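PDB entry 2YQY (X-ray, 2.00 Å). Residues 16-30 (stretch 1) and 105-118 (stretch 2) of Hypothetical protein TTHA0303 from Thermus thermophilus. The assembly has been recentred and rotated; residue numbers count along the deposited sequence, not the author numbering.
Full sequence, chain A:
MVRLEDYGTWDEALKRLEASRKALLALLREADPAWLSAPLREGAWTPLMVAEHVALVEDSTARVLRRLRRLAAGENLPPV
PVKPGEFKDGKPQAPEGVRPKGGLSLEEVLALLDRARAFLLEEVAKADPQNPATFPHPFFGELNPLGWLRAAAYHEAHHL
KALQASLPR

Stretch 1 16-30: RLEASRKALLALLRE
Stretch 2, residues 105-118: SLEEVLALLDRARA

Two helices that run almost exactly antiparallel can divide their interface by chemistry, and this pair from a Thermus thermophilus protein is a compact example. Residues 16-30 are helical throughout, and 106-118 form the second helix, with phi near -60° and psi near -45° over most of both. Each follows the i to i+4 bonding pattern, as in Leu25 N to Arg21 O (2.9 Å) and Leu113 N to Val109 O (2.9 Å). Ser105 (phi/psi -106/160) caps the second helix: its OG, with chi1 at p, accepts a weak bond from Glu108 N at 3.4 Å. The axes approach to 11.3 Å at 172°. Register is set by CA-CA distances of 9.0 Å for Arg21-Arg117, 7.7 Å for Leu25-Leu110 and 7.7 Å for Leu28-Leu106, so the backbones lie farther apart at the arginine pair.

One end of the interface is a leucine cluster. Leu113 (m, t) points toward the first helix and enters a hole lined by Arg21, Leu24, Leu25 and Leu28. Its CD1 lies 3.8 Å from Leu28 CD1 and 4.0 Å from Leu25 CD2, while its CD2 is 4.2 Å from Leu24 CD2. Leu24 is t, p; Leu25 and Leu28 are both m, t. Leu110 (m, t) starts sideways, but its end comes nearer, bringing CD2 to 3.8 Å from Leu25 CD2. Leu106 (t, p) places CD1 3.9 Å from Leu28 CB. These contacts exclude water from apolar surface, and the extended Arg29 (m, t, t) adds to the cover, its NE 4.1 Å from Leu110 CD1.

At the other end, two arginines share one conformation, t, p, p with chi4 at 100°, and fold across the gap to reach backbone carbonyls. Arg117 NH1 donates to Leu17 O at 3.0 Å and 158°, near the plane of its guanidinium; NH2 adds a weak bond to Leu17 O at 3.5 Å. Reciprocally, Arg21 NH1 gives a weak bond to Leu113 O at 3.1 Å and 145°. Both carbonyls also accept their own helical amide bonds, so the arginines use acceptor capacity left over by the helix. Each guanidinium lies over one face of the other, the planes tilted rather than parallel, with Arg21 NH2 3.5 Å from Arg117 NH2 despite like charge; Leu113 CD2 covers the opposite face of Arg21.

Water 1 accepts from Arg21 NH1 (2.8 Å) and donates to Asp114 OD1 (2.7 Å), linking opposite charges indirectly. Water 2 accepts from Arg21 NH2 (2.8 Å) and donates to Leu113 O (2.9 Å).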

# COMPACT_ATOMS: atom_id res chain seq x y z
N ARG A 16 5.23 -7.01 -8.17
CA ARG A 16 4.93 -7.47 -6.81
C ARG A 16 3.69 -6.77 -6.21
O ARG A 16 2.84 -7.43 -5.57
CB ARG A 16 6.14 -7.32 -5.88
CG ARG A 16 7.21 -8.39 -6.04
CD ARG A 16 8.35 -8.13 -5.09
NE ARG A 16 9.51 -8.97 -5.38
CZ ARG A 16 10.04 -9.87 -4.53
NH1 ARG A 16 11.12 -10.57 -4.89
NH2 ARG A 16 9.49 -10.06 -3.33
N LEU A 17 3.57 -5.46 -6.41
CA LEU A 17 2.47 -4.69 -5.84
C LEU A 17 1.16 -5.14 -6.50
O LEU A 17 0.11 -5.24 -5.84
CB LEU A 17 2.69 -3.19 -6.09
CG LEU A 17 3.46 -2.41 -5.06
CD1 LEU A 17 3.94 -1.11 -5.66
CD2 LEU A 17 2.54 -2.17 -3.83
N GLU A 18 1.22 -5.42 -7.80
CA GLU A 18 0.06 -5.92 -8.52
C GLU A 18 -0.44 -7.27 -7.99
O GLU A 18 -1.67 -7.42 -7.78
CB GLU A 18 0.31 -5.86 -10.04
CG GLU A 18 0.62 -4.38 -10.38
CD GLU A 18 0.70 -4.05 -11.83
OE1 GLU A 18 1.48 -4.73 -12.55
OE2 GLU A 18 0.01 -3.09 -12.25
N ALA A 19 0.49 -8.19 -7.71
CA ALA A 19 0.21 -9.51 -7.15
C ALA A 19 -0.32 -9.47 -5.71
O ALA A 19 -1.28 -10.17 -5.39
CB ALA A 19 1.49 -10.42 -7.23
N SER A 20 0.32 -8.69 -4.84
CA SER A 20 -0.07 -8.65 -3.44
C SER A 20 -1.47 -8.00 -3.31
O SER A 20 -2.24 -8.36 -2.42
CB SER A 20 1.00 -7.95 -2.56
OG SER A 20 1.30 -6.62 -3.01
N ARG A 21 -1.80 -7.07 -4.20
CA ARG A 21 -3.12 -6.47 -4.22
C ARG A 21 -4.22 -7.46 -4.61
O ARG A 21 -5.28 -7.50 -3.97
CB ARG A 21 -3.15 -5.19 -5.07
CG ARG A 21 -4.54 -4.51 -5.15
CD ARG A 21 -5.12 -4.19 -3.73
NE ARG A 21 -4.22 -3.36 -2.92
CZ ARG A 21 -4.36 -2.05 -2.78
NH1 ARG A 21 -5.37 -1.42 -3.38
NH2 ARG A 21 -3.49 -1.37 -2.02
N LYS A 22 -3.98 -8.26 -5.64
CA LYS A 22 -4.93 -9.34 -5.95
C LYS A 22 -5.15 -10.25 -4.72
O LYS A 22 -6.28 -10.59 -4.38
CB LYS A 22 -4.44 -10.14 -7.17
CG LYS A 22 -4.28 -9.29 -8.41
CD LYS A 22 -3.63 -10.02 -9.57
CE LYS A 22 -3.51 -9.11 -10.80
NZ LYS A 22 -2.50 -9.65 -11.75
N ALA A 23 -4.06 -10.63 -4.06
CA ALA A 23 -4.08 -11.51 -2.89
C ALA A 23 -4.88 -10.84 -1.75
O ALA A 23 -5.74 -11.46 -1.13
CB ALA A 23 -2.65 -11.86 -2.46
N LEU A 24 -4.60 -9.57 -1.48
CA LEU A 24 -5.31 -8.83 -0.44
C LEU A 24 -6.80 -8.71 -0.73
O LEU A 24 -7.62 -8.93 0.16
CB LEU A 24 -4.70 -7.40 -0.26
CG LEU A 24 -5.47 -6.52 0.75
CD1 LEU A 24 -5.45 -7.15 2.14
CD2 LEU A 24 -4.86 -5.10 0.83
N LEU A 25 -7.16 -8.29 -1.94
CA LEU A 25 -8.57 -8.08 -2.26
C LEU A 25 -9.37 -9.38 -2.13
O LEU A 25 -10.50 -9.35 -1.62
CB LEU A 25 -8.77 -7.49 -3.65
CG LEU A 25 -8.24 -6.08 -3.87
CD1 LEU A 25 -8.55 -5.67 -5.31
CD2 LEU A 25 -8.85 -5.09 -2.88
N ALA A 26 -8.76 -10.50 -2.55
CA ALA A 26 -9.42 -11.83 -2.49
C ALA A 26 -9.62 -12.30 -1.03
O ALA A 26 -10.70 -12.79 -0.66
CB ALA A 26 -8.62 -12.86 -3.31
N LEU A 27 -8.58 -12.15 -0.23
CA LEU A 27 -8.64 -12.39 1.21
C LEU A 27 -9.79 -11.61 1.87
O LEU A 27 -10.61 -12.20 2.61
CB LEU A 27 -7.30 -12.06 1.88
CG LEU A 27 -7.23 -12.23 3.39
CD1 LEU A 27 -5.78 -12.47 3.91
CD2 LEU A 27 -7.88 -11.03 4.11
N LEU A 28 -9.87 -10.29 1.59
CA LEU A 28 -10.95 -9.48 2.19
C LEU A 28 -12.35 -9.93 1.75
O LEU A 28 -13.27 -10.02 2.58
CB LEU A 28 -10.77 -8.00 1.91
CG LEU A 28 -9.52 -7.31 2.50
CD1 LEU A 28 -9.32 -5.94 1.83
CD2 LEU A 28 -9.60 -7.20 4.04
N ARG A 29 -12.52 -10.17 0.44
CA ARG A 29 -13.81 -10.56 -0.14
C ARG A 29 -14.27 -11.96 0.26
O ARG A 29 -15.46 -12.25 0.24
CB ARG A 29 -13.76 -10.46 -1.67
CG ARG A 29 -13.87 -9.06 -2.21
CD ARG A 29 -13.49 -9.02 -3.68
NE ARG A 29 -13.50 -7.67 -4.23
CZ ARG A 29 -12.70 -7.24 -5.21
NH1 ARG A 29 -11.81 -8.05 -5.78
NH2 ARG A 29 -12.79 -5.98 -5.62
N GLU A 30 -13.33 -12.83 0.61
CA GLU A 30 -13.67 -14.21 0.97
C GLU A 30 -13.75 -14.42 2.48
O GLU A 30 -14.26 -15.44 2.93
CB GLU A 30 -12.68 -15.19 0.32
CG GLU A 30 -12.72 -15.13 -1.21
CD GLU A 30 -11.55 -15.85 -1.88
OE1 GLU A 30 -10.80 -16.56 -1.19
OE2 GLU A 30 -11.38 -15.70 -3.10
N SER A 105 -16.60 -0.22 6.88
CA SER A 105 -17.26 -1.32 6.19
C SER A 105 -16.37 -1.84 5.08
O SER A 105 -15.42 -1.15 4.67
CB SER A 105 -18.67 -0.92 5.67
OG SER A 105 -18.65 0.14 4.68
N LEU A 106 -16.62 -3.07 4.64
CA LEU A 106 -15.81 -3.65 3.58
C LEU A 106 -15.91 -2.77 2.33
O LEU A 106 -14.89 -2.40 1.75
CB LEU A 106 -16.21 -5.09 3.27
CG LEU A 106 -15.44 -5.73 2.10
CD1 LEU A 106 -13.93 -5.82 2.39
CD2 LEU A 106 -16.04 -7.10 1.78
N GLU A 107 -17.14 -2.44 1.95
CA GLU A 107 -17.40 -1.55 0.82
C GLU A 107 -16.56 -0.28 0.89
O GLU A 107 -15.96 0.10 -0.11
N GLU A 108 -16.56 0.38 2.05
CA GLU A 108 -15.79 1.61 2.26
C GLU A 108 -14.27 1.35 2.08
O GLU A 108 -13.58 2.09 1.39
N VAL A 109 -13.77 0.30 2.73
CA VAL A 109 -12.33 -0.05 2.68
C VAL A 109 -11.89 -0.41 1.26
O VAL A 109 -10.83 0.04 0.82
CB VAL A 109 -11.98 -1.19 3.68
CG1 VAL A 109 -10.54 -1.58 3.55
CG2 VAL A 109 -12.27 -0.76 5.13
N LEU A 110 -12.70 -1.20 0.54
CA LEU A 110 -12.41 -1.60 -0.84
C LEU A 110 -12.33 -0.40 -1.78
O LEU A 110 -11.50 -0.37 -2.69
CB LEU A 110 -13.47 -2.57 -1.37
CG LEU A 110 -13.51 -4.02 -0.87
CD1 LEU A 110 -14.59 -4.78 -1.61
CD2 LEU A 110 -12.16 -4.75 -1.00
N ALA A 111 -13.21 0.57 -1.54
CA ALA A 111 -13.26 1.78 -2.34
C ALA A 111 -12.01 2.62 -2.06
O ALA A 111 -11.42 3.19 -2.98
CB ALA A 111 -14.57 2.58 -2.05
N LEU A 112 -11.59 2.68 -0.80
CA LEU A 112 -10.37 3.41 -0.41
C LEU A 112 -9.13 2.78 -1.05
O LEU A 112 -8.23 3.48 -1.56
CB LEU A 112 -10.22 3.47 1.12
CG LEU A 112 -9.26 4.50 1.73
CD1 LEU A 112 -9.67 5.95 1.43
CD2 LEU A 112 -9.15 4.30 3.23
N LEU A 113 -9.09 1.45 -1.04
CA LEU A 113 -8.00 0.73 -1.68
C LEU A 113 -7.91 1.05 -3.18
O LEU A 113 -6.82 1.34 -3.68
CB LEU A 113 -8.13 -0.77 -1.42
CG LEU A 113 -7.80 -1.22 0.01
CD1 LEU A 113 -8.40 -2.62 0.28
CD2 LEU A 113 -6.29 -1.24 0.22
N ASP A 114 -9.04 1.02 -3.88
CA ASP A 114 -9.05 1.20 -5.33
C ASP A 114 -8.58 2.59 -5.70
O ASP A 114 -7.79 2.76 -6.63
CB ASP A 114 -10.43 0.94 -5.93
CG ASP A 114 -10.78 -0.54 -5.99
OD1 ASP A 114 -9.88 -1.37 -5.75
OD2 ASP A 114 -11.94 -0.88 -6.26
N ARG A 115 -9.09 3.58 -4.99
CA ARG A 115 -8.76 4.98 -5.27
C ARG A 115 -7.26 5.26 -5.08
O ARG A 115 -6.62 5.84 -5.95
CB ARG A 115 -9.57 5.90 -4.37
CG ARG A 115 -9.44 7.36 -4.73
N ALA A 116 -6.72 4.85 -3.93
CA ALA A 116 -5.30 5.11 -3.63
C ALA A 116 -4.39 4.37 -4.61
O ALA A 116 -3.36 4.90 -5.06
CB ALA A 116 -5.00 4.73 -2.16
N ARG A 117 -4.79 3.15 -4.97
CA ARG A 117 -4.02 2.33 -5.91
C ARG A 117 -4.06 2.94 -7.32
O ARG A 117 -3.02 2.98 -7.98
CB ARG A 117 -4.49 0.86 -5.93
CG ARG A 117 -3.82 -0.01 -7.03
CD ARG A 117 -2.27 -0.06 -6.93
NE ARG A 117 -1.81 -0.64 -5.67
CZ ARG A 117 -1.39 -1.90 -5.52
NH1 ARG A 117 -1.40 -2.75 -6.56
NH2 ARG A 117 -0.96 -2.32 -4.32
N ALA A 118 -5.22 3.45 -7.77
CA ALA A 118 -5.27 4.17 -9.07
C ALA A 118 -4.32 5.38 -9.06
O ALA A 118 -3.59 5.60 -10.02
CB ALA A 118 -6.72 4.61 -9.42
O HOH W 1 -7.22 -1.96 -5.43
O HOH W 2 -4.36 1.29 -2.19